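Dihydropteroate synthase (Anaplasma phagocytophilum, PDB 6UCZ) catalyses, as a dihydropteroate synthase, the joining of a pterin pyrophosphate to p-aminobenzoate to give dihydropteroate, a step of folate synthesis. Local coordinates at residues Val33-Val38 against Phe272-Asp277; Ile70-Glu75 against Val109-Asp114; Val236-Lys241 against Val256-Leu261; His65-Ile70 against His276-Thr281. One frame throughout, in Å; residues are numbered along the deposited sequence. Where two conformers were deposited one is given.

Contact 1 of 4, residues Val33-Val38 against Phe272-Asp277; sequences VGILNV and FLRVHD. With PMM (pterin-6-yl-methyl-monophosphate), chain C.
The guanidinium of Arg274 is sandwiched between Ile35 and the pterin of the bound ligand. CG1 of Ile35 sits over the centre of one face, and ligand atom N8 over the other, 3.3 Å from Arg274 CZ. The phosphorus lies at the guanidinium edge, and Arg274 NH1 donates to phosphate O3P at 3.2 Å. NH2 reaches the same oxygen more weakly. CD1 of Ile35 also lies over the face of the His276 ring, a CH-pi contact 3.6 Å from the ring centroid. Phosphate O1P lies at the edge of that ring, near its plane. Val33 CG2 packs 3.8 Å from Phe272 CD2, at the edge of the phenyl ring.

The backbones pair as parallel neighbours, the first and last strands that close the TIM barrel. Val33 N bonds to Leu273 O at 2.8 Å, Val275 N to Val33 O, and Ile35 N to Val275 O. Arg274 CG is anti to the backbone N (chi1 -174°), and the chain runs extended to NE. This carries the guanidinium over the barrel mouth, where two aspartates hold it. Its charge is probably shared between these carboxylates and the phosphate, which would steady the anionic end of the ligand.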
# COMPACT_ATOMS: atom_id res chain seq x y z
N VAL A 33 -1.19 -6.01 -5.83
CA VAL A 33 -1.49 -6.10 -4.41
C VAL A 33 -2.99 -5.86 -4.28
O VAL A 33 -3.47 -4.72 -4.37
CB VAL A 33 -0.68 -5.09 -3.60
CG1 VAL A 33 -1.00 -5.19 -2.11
CG2 VAL A 33 0.81 -5.28 -3.86
N GLY A 34 -3.74 -6.94 -4.06
CA GLY A 34 -5.18 -6.84 -3.94
C GLY A 34 -5.59 -6.37 -2.55
O GLY A 34 -5.11 -6.90 -1.53
N ILE A 35 -6.50 -5.41 -2.50
CA ILE A 35 -6.93 -4.80 -1.25
C ILE A 35 -8.03 -5.66 -0.63
O ILE A 35 -9.04 -5.95 -1.27
CB ILE A 35 -7.42 -3.36 -1.48
CG1 ILE A 35 -6.27 -2.47 -1.95
CG2 ILE A 35 -8.08 -2.79 -0.21
CD1 ILE A 35 -6.75 -1.12 -2.52
N LEU A 36 -7.84 -6.02 0.63
CA LEU A 36 -8.80 -6.80 1.39
C LEU A 36 -9.07 -6.02 2.68
O LEU A 36 -8.28 -6.07 3.63
CB LEU A 36 -8.27 -8.21 1.67
CG LEU A 36 -9.21 -9.10 2.49
CD1 LEU A 36 -10.63 -9.01 2.01
CD2 LEU A 36 -8.73 -10.53 2.44
N ASN A 37 -10.16 -5.28 2.69
CA ASN A 37 -10.55 -4.47 3.83
C ASN A 37 -11.47 -5.30 4.71
O ASN A 37 -12.45 -5.87 4.22
CB ASN A 37 -11.24 -3.19 3.34
CG ASN A 37 -11.70 -2.29 4.47
OD1 ASN A 37 -12.60 -2.64 5.23
ND2 ASN A 37 -11.11 -1.10 4.56
N VAL A 38 -11.13 -5.42 5.99
CA VAL A 38 -11.98 -6.16 6.92
C VAL A 38 -12.60 -5.24 7.97
O VAL A 38 -13.11 -5.72 8.98
CB VAL A 38 -11.22 -7.32 7.59
CG1 VAL A 38 -10.74 -8.33 6.54
CG2 VAL A 38 -10.06 -6.82 8.43
N PHE A 272 4.92 -2.40 -7.18
CA PHE A 272 3.69 -2.89 -6.57
C PHE A 272 2.57 -1.91 -6.85
O PHE A 272 2.74 -0.70 -6.65
CB PHE A 272 3.84 -3.06 -5.05
CG PHE A 272 4.90 -4.05 -4.64
CD1 PHE A 272 6.22 -3.66 -4.47
CD2 PHE A 272 4.57 -5.37 -4.42
CE1 PHE A 272 7.18 -4.57 -4.09
CE2 PHE A 272 5.53 -6.29 -4.04
CZ PHE A 272 6.84 -5.89 -3.88
N LEU A 273 1.40 -2.42 -7.24
CA LEU A 273 0.19 -1.60 -7.38
C LEU A 273 -0.85 -2.12 -6.40
O LEU A 273 -1.22 -3.29 -6.46
CB LEU A 273 -0.36 -1.64 -8.81
CG LEU A 273 0.53 -1.08 -9.90
CD1 LEU A 273 -0.17 -1.17 -11.26
CD2 LEU A 273 0.88 0.39 -9.56
N ARG A 274 -1.32 -1.25 -5.51
CA ARG A 274 -2.30 -1.60 -4.49
C ARG A 274 -3.68 -1.20 -5.01
O ARG A 274 -3.97 -0.00 -5.14
CB ARG A 274 -1.95 -0.91 -3.17
CG ARG A 274 -2.79 -1.30 -1.99
CD ARG A 274 -2.39 -0.52 -0.70
NE ARG A 274 -3.28 -0.91 0.39
CZ ARG A 274 -4.47 -0.36 0.62
NH1 ARG A 274 -4.92 0.62 -0.15
NH2 ARG A 274 -5.22 -0.80 1.63
N VAL A 275 -4.51 -2.19 -5.34
CA VAL A 275 -5.69 -1.97 -6.16
C VAL A 275 -6.87 -2.75 -5.61
O VAL A 275 -6.71 -3.78 -4.95
CB VAL A 275 -5.43 -2.38 -7.64
CG1 VAL A 275 -4.38 -1.48 -8.27
CG2 VAL A 275 -5.04 -3.87 -7.72
N HIS A 276 -8.07 -2.25 -5.92
CA HIS A 276 -9.29 -2.98 -5.60
C HIS A 276 -9.62 -4.03 -6.66
O HIS A 276 -9.94 -5.18 -6.34
CB HIS A 276 -10.46 -2.01 -5.43
CG HIS A 276 -10.25 -1.00 -4.33
ND1 HIS A 276 -9.56 0.18 -4.52
CD2 HIS A 276 -10.61 -1.01 -3.03
CE1 HIS A 276 -9.53 0.86 -3.39
NE2 HIS A 276 -10.15 0.15 -2.46
N ASP A 277 -9.56 -3.65 -7.94
CA ASP A 277 -9.94 -4.55 -9.03
C ASP A 277 -8.69 -5.22 -9.59
O ASP A 277 -7.95 -4.63 -10.39
CB ASP A 277 -10.69 -3.82 -10.13
CG ASP A 277 -11.29 -4.77 -11.13
OD1 ASP A 277 -10.64 -5.79 -11.45
OD2 ASP A 277 -12.43 -4.53 -11.58
N5 PMM C . -3.92 3.69 0.88
C6 PMM C . -4.80 3.30 1.81
C7 PMM C . -4.46 2.34 2.75
N8 PMM C . -3.27 1.75 2.82
N1 PMM C . -1.17 1.52 1.96
C2 PMM C . -0.25 1.87 1.07
N2 PMM C . 0.97 1.31 1.12
N3 PMM C . -0.47 2.81 0.10
C4 PMM C . -1.64 3.50 -0.08
O4 PMM C . -1.75 4.35 -0.97
C4A PMM C . -2.70 3.14 0.89
C8A PMM C . -2.40 2.15 1.89
C9 PMM C . -6.13 4.01 1.79
O10 PMM C . -6.88 3.58 0.64
PA PMM C . -8.18 2.62 0.76
O1P PMM C . -8.78 2.61 -0.66
O2P PMM C . -9.19 3.32 1.66
O3P PMM C . -7.78 1.27 1.25
O HOH W 1 -10.56 -5.51 -3.43

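Contact 2 of 4, residues Ile70-Glu75 against Val109-Asp114; sequences IDVGAE and VEVSID. With PMM (pterin-6-yl-methyl-monophosphate), chain C.
The carboxylate of Asp71 is gripped at both oxygens. OD1 takes the hydroxyl of Ser112 at 2.9 Å (Ser112 OG to Asp71 OD1). The hydroxyl arrives on the anti side, 25° out of the carboxylate plane. OD2 forms a salt bridge with NE of Arg274 and also accepts from Asn133 ND2. Asp71 OD2 and Asp114 OD2, two acceptors, stand 3.3 Å apart, with the carboxylate planes 24° from each other. The like charges are probably made tolerable by Arg274, whose NH2 forms a salt bridge with Asp114 OD2. Asp114 OD2 lies 2.9 Å from PMM N8 of the bound pterin, and Asp114 OD1 is held by Gln135.

Asp71, Ser112 and Asp114 all send their side chains to the inside of the barrel. In each, the first side-chain branch is anti to the backbone N, as with Asp114 CG at chi1 -176°. The strands are parallel neighbours in the TIM barrel. Asp114 lines the pterin pocket, and Asp71 and Ser112 lie behind it on the same face. Ser112 N bonds to Ile70 O at 2.8 Å, and Val72 N to Ser112 O at 2.9 Å. Ile70 N and Asp114 N continue the pattern at either end, to Glu110 O and Val72 O.

The other face is apolar. Val72 CG2 meets Val111 CG1 at 4.0 Å, and Ile70 CG1 meets Val109 CG1 at 3.9 Å. Helix 97-106 packs on Val72, Val109 and Val111. Past the end of strand 69-73 two waters lie at Asp114 O, one receiving Ala74 N and the other Glu75 N.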
# COMPACT_ATOMS: atom_id res chain seq x y z
N ILE A 70 -2.12 -10.33 -1.23
CA ILE A 70 -3.37 -9.88 -0.62
C ILE A 70 -3.00 -8.97 0.55
O ILE A 70 -2.36 -9.41 1.51
CB ILE A 70 -4.24 -11.05 -0.13
CG1 ILE A 70 -4.41 -12.11 -1.22
CG2 ILE A 70 -5.59 -10.53 0.35
CD1 ILE A 70 -5.21 -11.63 -2.41
N ASP A 71 -3.43 -7.71 0.48
CA ASP A 71 -3.17 -6.72 1.52
C ASP A 71 -4.38 -6.65 2.44
O ASP A 71 -5.43 -6.13 2.06
CB ASP A 71 -2.86 -5.36 0.89
CG ASP A 71 -2.47 -4.31 1.91
OD1 ASP A 71 -1.57 -4.59 2.72
OD2 ASP A 71 -3.04 -3.19 1.87
N VAL A 72 -4.22 -7.14 3.67
CA VAL A 72 -5.31 -7.24 4.63
C VAL A 72 -5.23 -6.07 5.60
O VAL A 72 -4.22 -5.88 6.29
CB VAL A 72 -5.27 -8.58 5.39
CG1 VAL A 72 -6.54 -8.74 6.22
CG2 VAL A 72 -5.05 -9.76 4.42
N GLY A 73 -6.32 -5.32 5.70
CA GLY A 73 -6.36 -4.18 6.59
C GLY A 73 -7.64 -4.08 7.38
O GLY A 73 -8.72 -4.42 6.88
N ALA A 74 -7.54 -3.61 8.62
CA ALA A 74 -8.69 -3.54 9.50
C ALA A 74 -8.97 -2.15 10.03
O ALA A 74 -9.94 -1.97 10.78
CB ALA A 74 -8.51 -4.49 10.69
N GLU A 75 -8.16 -1.14 9.68
CA GLU A 75 -8.39 0.22 10.15
C GLU A 75 -8.66 1.10 8.94
O GLU A 75 -7.75 1.40 8.16
CB GLU A 75 -7.19 0.75 10.95
CG GLU A 75 -7.51 2.04 11.72
CD GLU A 75 -6.40 2.48 12.67
OE1 GLU A 75 -5.27 1.97 12.56
OE2 GLU A 75 -6.67 3.37 13.52
N VAL A 109 0.48 -17.13 -3.37
CA VAL A 109 0.18 -15.71 -3.27
C VAL A 109 0.65 -15.23 -1.90
O VAL A 109 0.50 -15.94 -0.90
CB VAL A 109 -1.33 -15.47 -3.49
CG1 VAL A 109 -1.70 -14.02 -3.23
CG2 VAL A 109 -1.75 -15.91 -4.91
N GLU A 110 1.25 -14.04 -1.87
CA GLU A 110 1.74 -13.52 -0.60
C GLU A 110 0.64 -12.76 0.14
O GLU A 110 -0.39 -12.41 -0.42
CB GLU A 110 2.96 -12.64 -0.82
CG GLU A 110 4.13 -13.39 -1.42
CD GLU A 110 5.29 -12.48 -1.76
OE1 GLU A 110 5.15 -11.65 -2.69
OE2 GLU A 110 6.33 -12.58 -1.07
N VAL A 111 0.90 -12.48 1.42
CA VAL A 111 -0.03 -11.75 2.27
C VAL A 111 0.71 -10.58 2.90
O VAL A 111 1.84 -10.72 3.38
CB VAL A 111 -0.65 -12.66 3.36
CG1 VAL A 111 -1.65 -11.88 4.23
CG2 VAL A 111 -1.29 -13.90 2.73
N SER A 112 0.05 -9.42 2.91
CA SER A 112 0.56 -8.18 3.48
C SER A 112 -0.36 -7.74 4.61
O SER A 112 -1.59 -7.89 4.51
CB SER A 112 0.63 -7.07 2.39
OG SER A 112 1.08 -5.85 2.94
N ILE A 113 0.20 -7.21 5.69
CA ILE A 113 -0.61 -6.67 6.78
C ILE A 113 -0.56 -5.15 6.71
O ILE A 113 0.51 -4.54 6.84
CB ILE A 113 -0.16 -7.20 8.16
CG1 ILE A 113 -0.99 -6.56 9.29
CG2 ILE A 113 1.33 -6.99 8.42
CD1 ILE A 113 -2.47 -6.83 9.20
N ASP A 114 -1.71 -4.53 6.45
CA ASP A 114 -1.81 -3.08 6.33
C ASP A 114 -2.13 -2.55 7.72
O ASP A 114 -3.27 -2.64 8.18
CB ASP A 114 -2.86 -2.68 5.30
CG ASP A 114 -2.94 -1.18 5.07
OD1 ASP A 114 -2.36 -0.38 5.85
OD2 ASP A 114 -3.59 -0.80 4.08
N5 PMM C . -3.92 3.69 0.88
C6 PMM C . -4.80 3.30 1.81
C7 PMM C . -4.46 2.34 2.75
N8 PMM C . -3.27 1.75 2.82
N1 PMM C . -1.17 1.52 1.96
C2 PMM C . -0.25 1.87 1.07
N2 PMM C . 0.97 1.31 1.12
N3 PMM C . -0.47 2.81 0.10
C4 PMM C . -1.64 3.50 -0.08
O4 PMM C . -1.75 4.35 -0.97
C4A PMM C . -2.70 3.14 0.89
C8A PMM C . -2.40 2.15 1.89
C9 PMM C . -6.13 4.01 1.79
O10 PMM C . -6.88 3.58 0.64
PA PMM C . -8.18 2.62 0.76
O1P PMM C . -8.78 2.61 -0.66
O2P PMM C . -9.19 3.32 1.66
O3P PMM C . -7.78 1.27 1.25
O HOH W 2 -5.11 -3.37 9.83
O HOH W 3 -5.59 -1.04 7.97

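Contact 3 of 4, residues Val236-Lys241 against Val256-Leu261; sequences VGHSRK and VPTAML. With PMM (pterin-6-yl-methyl-monophosphate), chain C.
Two hydrogen bonds join the loop to the helix, and both end on Thr258. The backbone N of Arg240 meets the hydroxyl Thr258 OG1 at 3.1 Å, nearly straight at 169°. That hydroxyl is also bonded to Arg254 O, just before the helix. The second bond is weak: His238 NE2 to Thr258 O, 3.3 Å and bent to 130°. The carbonyl oxygen lies at the ring edge, near the ring plane. Ser262 OG is a stronger partner of the same NE2.

Van der Waals contacts fill in around these bonds. The methyl CG2 of Thr258 is 3.6 Å from Ser239 CA and also touches the His238 ring. Leu261 CD2 lies 3.6 Å from His238 CD2.

The loop follows strand 235-236 of the TIM barrel, and helix 255-267 packs outside it. His238 to Lys241 form a type II turn, closed by Lys241 N to His238 O. Arg240 N faces Thr258, while the side chain of Lys241 leads to the ligand.

On the ligand side the contacts are polar. The Lys241 chain bends after CB and again near its end (chi4 88°). Lys241 NZ thereby donates to PMM N5 of the pterin at 3.2 Å. Leu208 O is a further acceptor for this amine.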
# COMPACT_ATOMS: atom_id res chain seq x y z
N VAL A 236 2.59 1.88 -5.28
CA VAL A 236 1.68 3.00 -5.48
C VAL A 236 0.25 2.55 -5.20
O VAL A 236 -0.20 1.53 -5.75
CB VAL A 236 1.79 3.59 -6.90
CG1 VAL A 236 0.69 4.63 -7.13
CG2 VAL A 236 3.17 4.20 -7.09
N GLY A 237 -0.47 3.31 -4.38
CA GLY A 237 -1.87 3.05 -4.09
C GLY A 237 -2.78 4.14 -4.61
O GLY A 237 -3.17 5.06 -3.88
N HIS A 238 -3.11 4.05 -5.90
CA HIS A 238 -3.94 5.04 -6.57
C HIS A 238 -5.40 4.63 -6.66
O HIS A 238 -6.24 5.45 -7.04
CB HIS A 238 -3.40 5.29 -7.99
CG HIS A 238 -3.39 4.05 -8.84
ND1 HIS A 238 -2.70 2.91 -8.49
CD2 HIS A 238 -3.97 3.77 -10.03
CE1 HIS A 238 -2.86 1.98 -9.42
NE2 HIS A 238 -3.63 2.48 -10.37
N SER A 239 -5.72 3.38 -6.33
CA SER A 239 -6.99 2.77 -6.71
C SER A 239 -8.18 3.48 -6.07
O SER A 239 -8.28 3.55 -4.85
CB SER A 239 -6.98 1.29 -6.33
OG SER A 239 -8.16 0.67 -6.77
N ARG A 240 -9.09 4.00 -6.91
CA ARG A 240 -10.33 4.65 -6.49
C ARG A 240 -10.09 5.91 -5.66
O ARG A 240 -11.04 6.44 -5.08
CB ARG A 240 -11.24 3.69 -5.71
CG ARG A 240 -11.62 2.39 -6.44
CD ARG A 240 -12.53 1.55 -5.56
NE ARG A 240 -12.92 0.32 -6.24
CZ ARG A 240 -13.62 -0.65 -5.67
NH1 ARG A 240 -14.03 -0.54 -4.42
NH2 ARG A 240 -13.92 -1.74 -6.37
N LYS A 241 -8.87 6.44 -5.64
CA LYS A 241 -8.55 7.57 -4.75
C LYS A 241 -9.20 8.86 -5.25
O LYS A 241 -9.55 9.01 -6.42
CB LYS A 241 -7.04 7.73 -4.65
CG LYS A 241 -6.33 6.57 -3.89
CD LYS A 241 -5.97 7.04 -2.49
CE LYS A 241 -5.53 5.93 -1.52
NZ LYS A 241 -4.10 5.68 -1.61
N VAL A 256 -12.21 1.53 -13.77
CA VAL A 256 -11.69 1.62 -15.14
C VAL A 256 -10.68 2.77 -15.23
O VAL A 256 -9.57 2.55 -15.74
CB VAL A 256 -12.83 1.75 -16.17
CG1 VAL A 256 -12.26 2.05 -17.53
CG2 VAL A 256 -13.64 0.48 -16.21
N PRO A 257 -11.00 3.99 -14.77
CA PRO A 257 -9.94 5.03 -14.73
C PRO A 257 -8.71 4.61 -13.95
O PRO A 257 -7.59 4.97 -14.33
CB PRO A 257 -10.65 6.23 -14.08
CG PRO A 257 -12.08 6.04 -14.45
CD PRO A 257 -12.31 4.56 -14.40
N THR A 258 -8.89 3.88 -12.84
CA THR A 258 -7.73 3.39 -12.10
C THR A 258 -6.84 2.52 -12.99
O THR A 258 -5.61 2.68 -13.01
CB THR A 258 -8.20 2.61 -10.87
OG1 THR A 258 -8.81 3.54 -9.96
CG2 THR A 258 -7.04 1.87 -10.15
N ALA A 259 -7.46 1.63 -13.77
CA ALA A 259 -6.72 0.74 -14.65
C ALA A 259 -5.97 1.50 -15.74
O ALA A 259 -4.90 1.06 -16.18
CB ALA A 259 -7.66 -0.28 -15.29
N MET A 260 -6.53 2.63 -16.21
CA MET A 260 -5.80 3.45 -17.18
C MET A 260 -4.50 3.98 -16.59
O MET A 260 -3.46 3.97 -17.26
CB MET A 260 -6.69 4.59 -17.67
CG MET A 260 -7.98 4.12 -18.38
SD MET A 260 -8.93 5.50 -19.05
CE MET A 260 -10.61 4.90 -19.02
N LEU A 261 -4.54 4.45 -15.34
CA LEU A 261 -3.31 4.88 -14.69
C LEU A 261 -2.42 3.69 -14.35
O LEU A 261 -1.19 3.78 -14.46
CB LEU A 261 -3.65 5.71 -13.44
CG LEU A 261 -2.47 6.15 -12.57
CD1 LEU A 261 -1.42 6.93 -13.38
CD2 LEU A 261 -3.00 6.97 -11.42
N5 PMM C . -3.92 3.69 0.88
C6 PMM C . -4.80 3.30 1.81
C7 PMM C . -4.46 2.34 2.75
N8 PMM C . -3.27 1.75 2.82
N1 PMM C . -1.17 1.52 1.96
C2 PMM C . -0.25 1.87 1.07
N2 PMM C . 0.97 1.31 1.12
N3 PMM C . -0.47 2.81 0.10
C4 PMM C . -1.64 3.50 -0.08
O4 PMM C . -1.75 4.35 -0.97
C4A PMM C . -2.70 3.14 0.89
C8A PMM C . -2.40 2.15 1.89
C9 PMM C . -6.13 4.01 1.79
O10 PMM C . -6.88 3.58 0.64
PA PMM C . -8.18 2.62 0.76
O1P PMM C . -8.78 2.61 -0.66
O2P PMM C . -9.19 3.32 1.66
O3P PMM C . -7.78 1.27 1.25

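Contact 4 of 4, residues His65-Ile70 against His276-Thr281; sequences HGADVI and HDVKLT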
# COMPACT_ATOMS: atom_id res chain seq x y z
N HIS A 65 -8.44 -14.24 -9.47
CA HIS A 65 -8.32 -13.23 -10.52
C HIS A 65 -6.91 -12.72 -10.70
O HIS A 65 -6.72 -11.75 -11.44
CB HIS A 65 -9.27 -12.06 -10.26
CG HIS A 65 -10.70 -12.38 -10.52
ND1 HIS A 65 -11.58 -12.73 -9.53
CD2 HIS A 65 -11.40 -12.44 -11.68
CE1 HIS A 65 -12.77 -12.98 -10.06
NE2 HIS A 65 -12.68 -12.81 -11.36
N GLY A 66 -5.92 -13.31 -10.03
CA GLY A 66 -4.54 -13.08 -10.35
C GLY A 66 -3.73 -12.20 -9.41
O GLY A 66 -2.65 -11.71 -9.81
N ALA A 67 -4.20 -11.98 -8.18
CA ALA A 67 -3.42 -11.19 -7.23
C ALA A 67 -2.09 -11.88 -6.93
O ALA A 67 -2.02 -13.11 -6.82
CB ALA A 67 -4.20 -11.00 -5.93
N ASP A 68 -1.04 -11.08 -6.85
CA ASP A 68 0.26 -11.55 -6.38
C ASP A 68 0.39 -11.47 -4.86
O ASP A 68 1.08 -12.29 -4.25
CB ASP A 68 1.36 -10.73 -7.04
CG ASP A 68 1.34 -10.86 -8.56
OD1 ASP A 68 1.49 -12.00 -9.05
OD2 ASP A 68 1.09 -9.85 -9.25
N VAL A 69 -0.26 -10.47 -4.26
CA VAL A 69 -0.27 -10.24 -2.81
C VAL A 69 -1.68 -9.86 -2.40
O VAL A 69 -2.38 -9.16 -3.14
CB VAL A 69 0.71 -9.11 -2.40
CG1 VAL A 69 0.84 -9.03 -0.86
CG2 VAL A 69 2.10 -9.31 -3.04
N ILE A 70 -2.12 -10.33 -1.23
CA ILE A 70 -3.37 -9.88 -0.62
C ILE A 70 -3.00 -8.97 0.55
O ILE A 70 -2.36 -9.41 1.51
CB ILE A 70 -4.24 -11.05 -0.13
CG1 ILE A 70 -4.41 -12.11 -1.22
CG2 ILE A 70 -5.59 -10.53 0.35
CD1 ILE A 70 -5.21 -11.63 -2.41
N HIS A 276 -8.07 -2.25 -5.92
CA HIS A 276 -9.29 -2.98 -5.60
C HIS A 276 -9.62 -4.03 -6.66
O HIS A 276 -9.94 -5.18 -6.34
CB HIS A 276 -10.46 -2.01 -5.43
CG HIS A 276 -10.25 -1.00 -4.33
ND1 HIS A 276 -9.56 0.18 -4.52
CD2 HIS A 276 -10.61 -1.01 -3.03
CE1 HIS A 276 -9.53 0.86 -3.39
NE2 HIS A 276 -10.15 0.15 -2.46
N ASP A 277 -9.56 -3.65 -7.94
CA ASP A 277 -9.94 -4.55 -9.03
C ASP A 277 -8.69 -5.22 -9.59
O ASP A 277 -7.95 -4.63 -10.39
CB ASP A 277 -10.69 -3.82 -10.13
CG ASP A 277 -11.29 -4.77 -11.13
OD1 ASP A 277 -10.64 -5.79 -11.45
OD2 ASP A 277 -12.43 -4.53 -11.58
N VAL A 278 -8.49 -6.48 -9.19
CA VAL A 278 -7.29 -7.22 -9.56
C VAL A 278 -7.35 -7.67 -11.02
O VAL A 278 -6.33 -7.68 -11.72
CB VAL A 278 -7.13 -8.41 -8.60
CG1 VAL A 278 -6.31 -9.51 -9.21
CG2 VAL A 278 -6.54 -7.91 -7.25
N LYS A 279 -8.54 -8.02 -11.52
CA LYS A 279 -8.70 -8.42 -12.92
C LYS A 279 -8.29 -7.29 -13.87
O LYS A 279 -7.48 -7.50 -14.78
CB LYS A 279 -10.14 -8.85 -13.19
CG LYS A 279 -10.37 -9.51 -14.56
CD LYS A 279 -11.86 -9.69 -14.86
CE LYS A 279 -12.09 -10.11 -16.32
NZ LYS A 279 -13.53 -10.15 -16.70
N LEU A 280 -8.83 -6.09 -13.67
CA LEU A 280 -8.47 -4.97 -14.53
C LEU A 280 -6.98 -4.65 -14.43
O LEU A 280 -6.35 -4.30 -15.43
CB LEU A 280 -9.29 -3.74 -14.17
CG LEU A 280 -10.75 -3.74 -14.63
CD1 LEU A 280 -11.40 -2.42 -14.21
CD2 LEU A 280 -10.83 -3.95 -16.14
N THR A 281 -6.41 -4.76 -13.23
CA THR A 281 -4.99 -4.46 -13.07
C THR A 281 -4.13 -5.47 -13.81
O THR A 281 -3.08 -5.12 -14.37
CB THR A 281 -4.61 -4.41 -11.59
OG1 THR A 281 -5.50 -3.52 -10.90
CG2 THR A 281 -3.20 -3.87 -11.42
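Val278 packs its two methyls against His65, Gly66 and Ala67. From CB the side chain forks, and the branches meet different parts of the loop before strand 69-73. CG1 is anti to the backbone N (chi1 157°), somewhat off the staggered value. It reaches the backbone: Val278 CG1 is 3.2 Å from His65 O and 3.4 Å from Ala67 N. Gly66 C lies 3.7 Å from Val278 CG1 as well. His65 CB is also close to this methyl. Val278 CG2 turns to Ala67 and lies 4.1 Å from Ala67 CB. The packing is all van der Waals, with no hydrogen bond crossing between the segments.

The loop is a helix end. Helix 52-64 stops with a Schellman motif in which Gly66, at positive phi, is the C' residue. The chain then turns through Ala67 into strand 69-73. The partner is the start of the last helix, so the contact joins the end of helix 52-64 to the start of helix 278-290 on the outside of the TIM barrel. Asp277 is the N-cap of that last helix. Asp277 OD1 accepts Leu280 N at 2.9 Å, in a bond of 176°, from above the carboxylate plane. Asp277 O takes both Thr281 OG1, at 2.7 Å, and Thr281 N, which come from opposite faces of its plane.

At the outer rim the His65 ring lies beside Lys279, with CD2 near the lysine CB. His65 ND1 is turned back to Asp61 O in the helix before it.

How the contacts relate
Contacts 1 and 2 are buried pairs of barrel strands. Strands 31-37 and 69-73 are neighbours, so together they form one continuous piece of sheet. The Asp71 to Arg274 salt bridge ties the two contacts, and both touch the ligand. Contact 3 is also buried but joins a loop to an outer helix. It meets contact 1 through Ser239 and His276. Contacts 2 and 3 do not touch; their nearest atoms are about 9 Å apart. Contact 4 is only partly buried. It shares His276 and Asp277 with contact 1 and Ile70 with contact 2. Charged groups thus gather at the pocket, while van der Waals packing, with His65 and Lys279 at the rim, marks the outside of the barrel.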